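Local coordinates for Alr1585 protein (PDB 5C2I) that is a haem-containing DyP-type (dye-decolorizing) peroxidase that probably uses hydrogen peroxide to oxidise dyes and other organic substrates, at residues 48-53 against 147-152; 65-70 against 463-468. The protein carries 1 engineered substitution. All blocks are in the same frame, centred on the assembly; numbering follows the deposited sequence.

Contact 1 is buried and lies within a beta sheet, whereas contact 2 is only partly buried and joins the ends of two helices. Strand 42-50, which supplies 48-53, is followed in the chain by helix 55-68, which supplies 65-70, so the contacts share one strand-helix unit. Their centres are about 16 Å apart, and they meet where Val152 CG1 packs on Phe65 CZ at 3.7 Å. Phe96 of strand 93-98 also touches residues of both. Directed hydrogen bonds fix contact 1; contact 2 has none across its segments and relies on apolar packing, bringing the C-terminal helix 461-465 onto the domain.

Contact 1. Residues 48-53 against 147-152; sequences LQFKPE and EIHALV
The imidazole of His149 carries Gln49 CG over one face, a CH-pi contact 4.1 Å from the ring centroid, and is bonded at its edge through both nitrogens. His149 ND1 accepts from Phe50 N at 2.9 Å, the donor tilted 26° out of the ring plane. His149 NE2 donates to Glu147 OE2 at 2.8 Å, in the ring plane. Held at two places, the ring can hardly flip. The phenyl ring of Phe50 lies nearly parallel to it but slid aside, so overlap is slight; Phe50 CD2 touches His149 CB at 3.6 Å while Phe50 CZ rests against Ala150 CB. The ring of Tyr105 meets both.

Gln49 suits its place because it is long and polar. Its chi1 of -175° sets CG anti to the backbone N, over the His149 ring, and the extended chain then carries the amide to Glu147. There Gln49 NE2 donates almost straight to Glu147 O at 2.8 Å, on a lone pair in the carbonyl plane. A water joins the same NE2 to Glu147 N. On the sheet face shared by Leu48 and Ala150 the chemistry is apolar: Leu48 CD1 packs on Val152 CG2 at 3.7 Å.

Leu48 and Ala150 form an antiparallel hydrogen-bonded pair, with Leu48 N donating to Ala150 O at 2.9 Å. Leu48 O takes a good bond from His149 N at 2.8 Å and a weak one from Ala150 N. His149 and Ala150 thus both face Leu48, a classic beta bulge where strand 150-156 begins beside strand 42-50 in the antiparallel sheet of the DyP alpha+beta barrel domain.

Contact 2. Residues 65-70 against 463-468; sequences FAQTYI and FLKTLA
Ala66 and Leu464 meet at the tight part of this contact, CB against CB at 3.6 Å. The methyl of an alanine is short enough to let helix 461-465 come close to helix 55-68: Ala66 CA and Lys465 CA are 5.5 Å apart. Next to this, the methyls Ile70 CD1 and Leu464 CD1 touch at 3.5 Å, the two side chains crossing at about a right angle. Leu464 is well chosen, since its branched end suits apolar surroundings, touching Ile62 of helix 55-68 and Phe96 of strand 93-98. Ile70, just past the end of helix 55-68, reaches Phe96 as well.

Packing is looser toward solvent, where Lys465 and Gln67 lie. Lys465 uses its methylenes here: Lys465 CG rests on Ala66 CB at 3.8 Å, and the extended chain brings Lys465 CE beside Ala66 O, also at 3.8 Å, and near the backbone of Gln67. Gln67, an exposed residue, stays more distant, with its CG 4.2 Å from Lys465 CG. A long chain with an apolar stem and a charged end fits such a border. An alanine in place of Lys465 would probably leave the Ala66 methyl and carbonyl without the methylenes that lie against them.

No hydrogen bond crosses between the two segments, although Lys465 O is bonded by Gln63 NE2 one turn back on helix 55-68. The lysine charge lies near the C-terminal end of that helix, whose dipole is likely to favour it mildly. With no hydrogen bond across the segments, the joint depends mainly on the fit of Ala66, Ile70 and Leu464, while the polar residues shield the margin of an essentially hydrophobic joint.

Contact 1. Residues 48-53 against 147-152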
ATOM      1  N   LEU A  48      25.762  27.076  -3.031  1.00 19.84           N
ATOM      2  CA  LEU A  48      25.836  28.456  -2.646  1.00 20.57           C
ATOM      3  C   LEU A  48      26.969  29.201  -3.253  1.00 21.36           C
ATOM      4  O   LEU A  48      28.048  28.670  -3.406  1.00 21.18           O
ATOM      5  CB  LEU A  48      26.027  28.561  -1.132  1.00 21.22           C
ATOM      6  CG  LEU A  48      25.079  27.767  -0.270  1.00 20.47           C
ATOM      7  CD1 LEU A  48      25.427  28.045   1.202  1.00 21.09           C
ATOM      8  CD2 LEU A  48      23.627  28.130  -0.544  1.00 21.36           C
ATOM      9  N   GLN A  49      26.701  30.458  -3.589  1.00 21.52           N
ATOM     10  CA  GLN A  49      27.719  31.469  -3.850  1.00 23.48           C
ATOM     11  C   GLN A  49      27.478  32.627  -2.889  1.00 24.30           C
ATOM     12  O   GLN A  49      26.409  33.295  -2.925  1.00 24.43           O
ATOM     13  CB  GLN A  49      27.628  31.990  -5.258  1.00 24.06           C
ATOM     14  CG  GLN A  49      28.714  32.966  -5.658  1.00 25.26           C
ATOM     15  CD  GLN A  49      28.501  33.430  -7.092  1.00 27.47           C
ATOM     16  OE1 GLN A  49      28.027  34.511  -7.326  1.00 28.84           O
ATOM     17  NE2 GLN A  49      28.821  32.582  -8.045  1.00 28.45           N
ATOM     18  N   PHE A  50      28.447  32.856  -2.017  1.00 24.01           N
ATOM     19  CA  PHE A  50      28.312  33.910  -1.017  1.00 25.01           C
ATOM     20  C   PHE A  50      28.354  35.288  -1.659  1.00 27.33           C
ATOM     21  O   PHE A  50      29.024  35.501  -2.676  1.00 25.48           O
ATOM     22  CB  PHE A  50      29.385  33.742   0.074  1.00 25.06           C
ATOM     23  CG  PHE A  50      29.263  32.428   0.820  1.00 24.21           C
ATOM     24  CD1 PHE A  50      28.102  32.120   1.534  1.00 24.07           C
ATOM     25  CD2 PHE A  50      30.301  31.524   0.846  1.00 24.35           C
ATOM     26  CE1 PHE A  50      27.974  30.915   2.209  1.00 23.62           C
ATOM     27  CE2 PHE A  50      30.179  30.328   1.523  1.00 23.87           C
ATOM     28  CZ  PHE A  50      29.014  30.019   2.204  1.00 23.13           C
ATOM     29  N   LYS A  51      27.624  36.225  -1.078  1.00 29.00           N
ATOM     30  CA  LYS A  51      27.482  37.543  -1.708  1.00 30.58           C
ATOM     31  C   LYS A  51      28.742  38.400  -1.458  1.00 31.59           C
ATOM     32  O   LYS A  51      29.332  38.351  -0.366  1.00 30.17           O
ATOM     33  CB  LYS A  51      26.262  38.259  -1.170  1.00 32.58           C
ATOM     34  CG  LYS A  51      24.968  37.575  -1.533  1.00 32.98           C
ATOM     35  CD  LYS A  51      23.788  38.352  -0.986  1.00 35.71           C
ATOM     36  CE  LYS A  51      22.472  37.761  -1.454  1.00 36.32           C
ATOM     37  NZ  LYS A  51      21.353  38.484  -0.795  1.00 37.99           N
ATOM     38  N   PRO A  52      29.167  39.155  -2.471  1.00 32.26           N
ATOM     39  CA  PRO A  52      30.385  39.950  -2.367  1.00 34.27           C
ATOM     40  C   PRO A  52      30.405  40.867  -1.168  1.00 34.62           C
ATOM     41  O   PRO A  52      29.381  41.427  -0.813  1.00 34.81           O
ATOM     42  CB  PRO A  52      30.393  40.798  -3.660  1.00 35.43           C
ATOM     43  CG  PRO A  52      29.625  39.991  -4.634  1.00 35.08           C
ATOM     44  CD  PRO A  52      28.589  39.211  -3.830  1.00 34.05           C
ATOM     45  N   GLU A  53      31.573  40.970  -0.535  1.00 36.66           N
ATOM     46  CA  GLU A  53      31.824  41.929   0.534  1.00 38.41           C
ATOM     47  C   GLU A  53      30.999  41.656   1.780  1.00 37.34           C
ATOM     48  O   GLU A  53      30.799  42.550   2.568  1.00 36.84           O
ATOM     49  CB  GLU A  53      31.537  43.369   0.069  1.00 44.18           C
ATOM     50  CG  GLU A  53      32.028  43.682  -1.337  1.00 47.36           C
ATOM     51  CD  GLU A  53      33.501  43.992  -1.381  1.00 52.68           C
ATOM     52  OE1 GLU A  53      33.910  44.954  -0.662  1.00 59.91           O
ATOM     53  OE2 GLU A  53      34.227  43.320  -2.171  1.00 53.90           O
ATOM     54  N   GLU A 147      30.359  30.067 -10.106  1.00 32.69           N
ATOM     55  CA  GLU A 147      31.390  29.784  -9.137  1.00 33.58           C
ATOM     56  C   GLU A 147      30.663  29.346  -7.842  1.00 30.12           C
ATOM     57  O   GLU A 147      29.855  30.077  -7.302  1.00 30.11           O
ATOM     58  CB  GLU A 147      32.263  31.015  -8.878  1.00 38.71           C
ATOM     59  CG  GLU A 147      33.326  30.760  -7.828  1.00 43.07           C
ATOM     60  CD  GLU A 147      34.269  31.934  -7.621  1.00 45.90           C
ATOM     61  OE1 GLU A 147      34.900  32.352  -8.614  1.00 48.32           O
ATOM     62  OE2 GLU A 147      34.413  32.401  -6.459  1.00 43.74           O
ATOM     63  N   ILE A 148      30.899  28.113  -7.443  1.00 25.63           N
ATOM     64  CA  ILE A 148      30.249  27.549  -6.281  1.00 23.95           C
ATOM     65  C   ILE A 148      31.203  27.620  -5.098  1.00 21.88           C
ATOM     66  O   ILE A 148      32.357  27.198  -5.200  1.00 21.14           O
ATOM     67  CB  ILE A 148      29.824  26.119  -6.569  1.00 23.18           C
ATOM     68  CG1 ILE A 148      28.754  26.124  -7.664  1.00 23.83           C
ATOM     69  CG2 ILE A 148      29.316  25.430  -5.309  1.00 22.89           C
ATOM     70  CD1 ILE A 148      28.411  24.727  -8.171  1.00 24.97           C
ATOM     71  N   HIS A 149      30.702  28.154  -3.995  1.00 20.42           N
ATOM     72  CA  HIS A 149      31.483  28.270  -2.764  1.00 20.30           C
ATOM     73  C   HIS A 149      31.275  27.160  -1.766  1.00 19.15           C
ATOM     74  O   HIS A 149      32.169  26.810  -0.991  1.00 18.47           O
ATOM     75  CB  HIS A 149      31.198  29.625  -2.094  1.00 20.74           C
ATOM     76  CG  HIS A 149      31.675  30.811  -2.882  1.00 21.64           C
ATOM     77  ND1 HIS A 149      31.177  32.074  -2.706  1.00 22.11           N
ATOM     78  CD2 HIS A 149      32.609  30.921  -3.861  1.00 22.47           C
ATOM     79  CE1 HIS A 149      31.775  32.913  -3.530  1.00 23.16           C
ATOM     80  NE2 HIS A 149      32.651  32.237  -4.239  1.00 22.59           N
ATOM     81  N   ALA A 150      30.052  26.630  -1.730  1.00 19.07           N
ATOM     82  CA  ALA A 150      29.661  25.719  -0.680  1.00 18.30           C
ATOM     83  C   ALA A 150      28.457  24.904  -1.058  1.00 17.59           C
ATOM     84  O   ALA A 150      27.710  25.264  -1.986  1.00 18.11           O
ATOM     85  CB  ALA A 150      29.383  26.506   0.601  1.00 19.03           C
ATOM     86  N   LEU A 151      28.275  23.800  -0.345  1.00 17.44           N
ATOM     87  CA  LEU A 151      27.120  22.959  -0.488  1.00 16.99           C
ATOM     88  C   LEU A 151      26.546  22.742   0.914  1.00 16.91           C
ATOM     89  O   LEU A 151      27.251  22.256   1.818  1.00 17.27           O
ATOM     90  CB  LEU A 151      27.500  21.643  -1.143  1.00 16.74           C
ATOM     91  CG  LEU A 151      26.450  20.493  -1.171  1.00 16.73           C
ATOM     92  CD1 LEU A 151      25.137  20.838  -1.861  1.00 16.78           C
ATOM     93  CD2 LEU A 151      27.058  19.238  -1.798  1.00 16.44           C
ATOM     94  N   VAL A 152      25.251  22.996   1.053  1.00 17.18           N
ATOM     95  CA  VAL A 152      24.499  22.594   2.230  1.00 17.46           C
ATOM     96  C   VAL A 152      23.695  21.329   1.881  1.00 17.06           C
ATOM     97  O   VAL A 152      22.961  21.293   0.895  1.00 16.80           O
ATOM     98  CB  VAL A 152      23.555  23.717   2.643  1.00 19.01           C
ATOM     99  CG1 VAL A 152      22.711  23.321   3.818  1.00 20.30           C
ATOM    100  CG2 VAL A 152      24.350  24.963   2.978  1.00 20.76           C
TER
HETATM  101  O   HOH W   1      30.009  32.811 -10.753  1.00 39.96           O

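Contact 2. Residues 65-70 against 463-468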
ATOM      1  N   PHE A  65      24.877  27.869  11.615  1.00 22.61           N
ATOM      2  CA  PHE A  65      24.487  26.596  11.004  1.00 21.15           C
ATOM      3  C   PHE A  65      25.223  25.404  11.595  1.00 20.80           C
ATOM      4  O   PHE A  65      24.613  24.364  11.873  1.00 20.62           O
ATOM      5  CB  PHE A  65      24.704  26.634   9.490  1.00 20.97           C
ATOM      6  CG  PHE A  65      24.144  25.436   8.785  1.00 20.29           C
ATOM      7  CD1 PHE A  65      22.780  25.334   8.560  1.00 20.87           C
ATOM      8  CD2 PHE A  65      24.956  24.450   8.334  1.00 19.97           C
ATOM      9  CE1 PHE A  65      22.238  24.212   7.917  1.00 20.31           C
ATOM     10  CE2 PHE A  65      24.433  23.353   7.646  1.00 19.93           C
ATOM     11  CZ  PHE A  65      23.056  23.220   7.473  1.00 19.57           C
ATOM     12  N   ALA A  66      26.506  25.563  11.852  1.00 20.30           N
ATOM     13  CA  ALA A  66      27.273  24.539  12.517  1.00 20.68           C
ATOM     14  C   ALA A  66      26.837  24.306  13.958  1.00 22.43           C
ATOM     15  O   ALA A  66      26.794  23.161  14.394  1.00 22.45           O
ATOM     16  CB  ALA A  66      28.752  24.894  12.471  1.00 21.89           C
ATOM     17  N   GLN A  67      26.465  25.375  14.670  1.00 23.16           N
ATOM     18  CA  GLN A  67      26.012  25.208  16.053  1.00 24.75           C
ATOM     19  C   GLN A  67      24.663  24.522  16.106  1.00 23.67           C
ATOM     20  O   GLN A  67      24.403  23.733  17.003  1.00 25.12           O
ATOM     21  CB  GLN A  67      25.923  26.557  16.772  1.00 27.34           C
ATOM     22  CG  GLN A  67      27.281  27.156  17.075  1.00 30.46           C
ATOM     23  CD  GLN A  67      27.219  28.631  17.443  1.00 34.96           C
ATOM     24  OE1 GLN A  67      26.236  29.338  17.160  1.00 36.37           O
ATOM     25  NE2 GLN A  67      28.294  29.114  18.065  1.00 36.63           N
ATOM     26  N   THR A  68      23.770  24.857  15.173  1.00 22.29           N
ATOM     27  CA  THR A  68      22.370  24.442  15.262  1.00 22.69           C
ATOM     28  C   THR A  68      22.064  23.136  14.549  1.00 21.62           C
ATOM     29  O   THR A  68      21.262  22.329  15.041  1.00 20.84           O
ATOM     30  CB  THR A  68      21.453  25.544  14.714  1.00 23.91           C
ATOM     31  OG1 THR A  68      21.724  26.748  15.439  1.00 25.29           O
ATOM     32  CG2 THR A  68      19.993  25.213  14.940  1.00 25.43           C
ATOM     33  N   TYR A  69      22.652  22.935  13.368  1.00 20.49           N
ATOM     34  CA  TYR A  69      22.200  21.859  12.487  1.00 20.28           C
ATOM     35  C   TYR A  69      23.189  20.753  12.169  1.00 19.34           C
ATOM     36  O   TYR A  69      22.768  19.616  11.968  1.00 19.38           O
ATOM     37  CB  TYR A  69      21.732  22.461  11.143  1.00 20.02           C
ATOM     38  CG  TYR A  69      20.434  23.226  11.304  1.00 20.69           C
ATOM     39  CD1 TYR A  69      19.236  22.557  11.399  1.00 21.44           C
ATOM     40  CD2 TYR A  69      20.414  24.613  11.336  1.00 21.71           C
ATOM     41  CE1 TYR A  69      18.027  23.253  11.564  1.00 22.78           C
ATOM     42  CE2 TYR A  69      19.225  25.316  11.460  1.00 23.18           C
ATOM     43  CZ  TYR A  69      18.035  24.626  11.571  1.00 23.54           C
ATOM     44  OH  TYR A  69      16.855  25.311  11.707  1.00 24.56           O
ATOM     45  N   ILE A  70      24.467  21.076  12.013  1.00 18.83           N
ATOM     46  CA  ILE A  70      25.392  20.078  11.453  1.00 18.06           C
ATOM     47  C   ILE A  70      25.426  18.852  12.366  1.00 17.76           C
ATOM     48  O   ILE A  70      25.563  18.959  13.590  1.00 17.45           O
ATOM     49  CB  ILE A  70      26.799  20.648  11.193  1.00 18.26           C
ATOM     50  CG1 ILE A  70      26.718  21.702  10.062  1.00 17.89           C
ATOM     51  CG2 ILE A  70      27.744  19.541  10.779  1.00 17.70           C
ATOM     52  CD1 ILE A  70      28.016  22.390   9.739  1.00 18.37           C
ATOM     53  N   PHE A 463      36.026  23.829  13.357  1.00 20.84           N
ATOM     54  CA  PHE A 463      36.415  24.867  12.420  1.00 20.27           C
ATOM     55  C   PHE A 463      35.226  25.764  12.081  1.00 21.15           C
ATOM     56  O   PHE A 463      35.323  27.020  12.153  1.00 22.09           O
ATOM     57  CB  PHE A 463      37.007  24.297  11.157  1.00 19.74           C
ATOM     58  CG  PHE A 463      37.118  25.274  10.031  1.00 19.49           C
ATOM     59  CD1 PHE A 463      38.108  26.251  10.022  1.00 20.27           C
ATOM     60  CD2 PHE A 463      36.295  25.189   8.928  1.00 19.37           C
ATOM     61  CE1 PHE A 463      38.247  27.150   8.980  1.00 20.42           C
ATOM     62  CE2 PHE A 463      36.432  26.089   7.843  1.00 19.45           C
ATOM     63  CZ  PHE A 463      37.396  27.083   7.872  1.00 20.35           C
ATOM     64  N   LEU A 464      34.107  25.141  11.745  1.00 20.48           N
ATOM     65  CA  LEU A 464      32.931  25.869  11.340  1.00 20.46           C
ATOM     66  C   LEU A 464      32.304  26.670  12.482  1.00 21.02           C
ATOM     67  O   LEU A 464      31.812  27.793  12.274  1.00 20.92           O
ATOM     68  CB  LEU A 464      31.922  24.904  10.707  1.00 19.46           C
ATOM     69  CG  LEU A 464      32.393  24.159   9.450  1.00 18.92           C
ATOM     70  CD1 LEU A 464      31.430  23.081   9.056  1.00 18.18           C
ATOM     71  CD2 LEU A 464      32.596  25.163   8.315  1.00 18.92           C
ATOM     72  N   LYS A 465      32.302  26.102  13.677  1.00 21.21           N
ATOM     73  CA  LYS A 465      31.714  26.771  14.817  1.00 22.27           C
ATOM     74  C   LYS A 465      32.487  28.001  15.310  1.00 23.26           C
ATOM     75  O   LYS A 465      31.925  28.772  16.066  1.00 23.26           O
ATOM     76  CB  LYS A 465      31.604  25.808  15.995  1.00 23.38           C
ATOM     77  CG  LYS A 465      30.533  24.740  15.871  1.00 23.65           C
ATOM     78  CD  LYS A 465      30.383  24.057  17.227  1.00 24.82           C
ATOM     79  CE  LYS A 465      29.333  22.981  17.189  1.00 25.68           C
ATOM     80  NZ  LYS A 465      29.158  22.424  18.562  1.00 26.05           N
ATOM     81  N   THR A 466      33.760  28.135  14.940  1.00 22.99           N
ATOM     82  CA  THR A 466      34.594  29.233  15.439  1.00 24.44           C
ATOM     83  C   THR A 466      35.070  30.138  14.298  1.00 25.30           C
ATOM     84  O   THR A 466      36.012  30.898  14.444  1.00 25.07           O
ATOM     85  CB  THR A 466      35.808  28.691  16.219  1.00 24.93           C
ATOM     86  OG1 THR A 466      36.590  27.848  15.377  1.00 24.61           O
ATOM     87  CG2 THR A 466      35.361  27.897  17.430  1.00 25.55           C
ATOM     88  N   LEU A 467      34.406  30.038  13.169  1.00 25.46           N
ATOM     89  CA  LEU A 467      34.764  30.821  12.006  1.00 26.50           C
ATOM     90  C   LEU A 467      34.526  32.340  12.220  1.00 27.53           C
ATOM     91  O   LEU A 467      35.319  33.147  11.742  1.00 28.14           O
ATOM     92  CB  LEU A 467      33.969  30.265  10.836  1.00 26.83           C
ATOM     93  CG  LEU A 467      34.403  30.490   9.415  1.00 27.23           C
ATOM     94  CD1 LEU A 467      35.840  30.139   9.143  1.00 27.19           C
ATOM     95  CD2 LEU A 467      33.462  29.663   8.555  1.00 27.97           C
ATOM     96  N   ALA A 468      33.495  32.703  12.979  1.00 27.95           N
ATOM     97  CA  ALA A 468      33.205  34.066  13.415  1.00 29.86           C
ATOM     98  C   ALA A 468      33.471  34.178  14.919  1.00 30.90           C
ATOM     99  O   ALA A 468      33.530  33.156  15.633  1.00 33.18           O
ATOM    100  CB  ALA A 468      31.760  34.412  13.125  1.00 29.39           C
ATOM    101  OXT ALA A 468      33.598  35.263  15.423  1.00 31.24           O
TER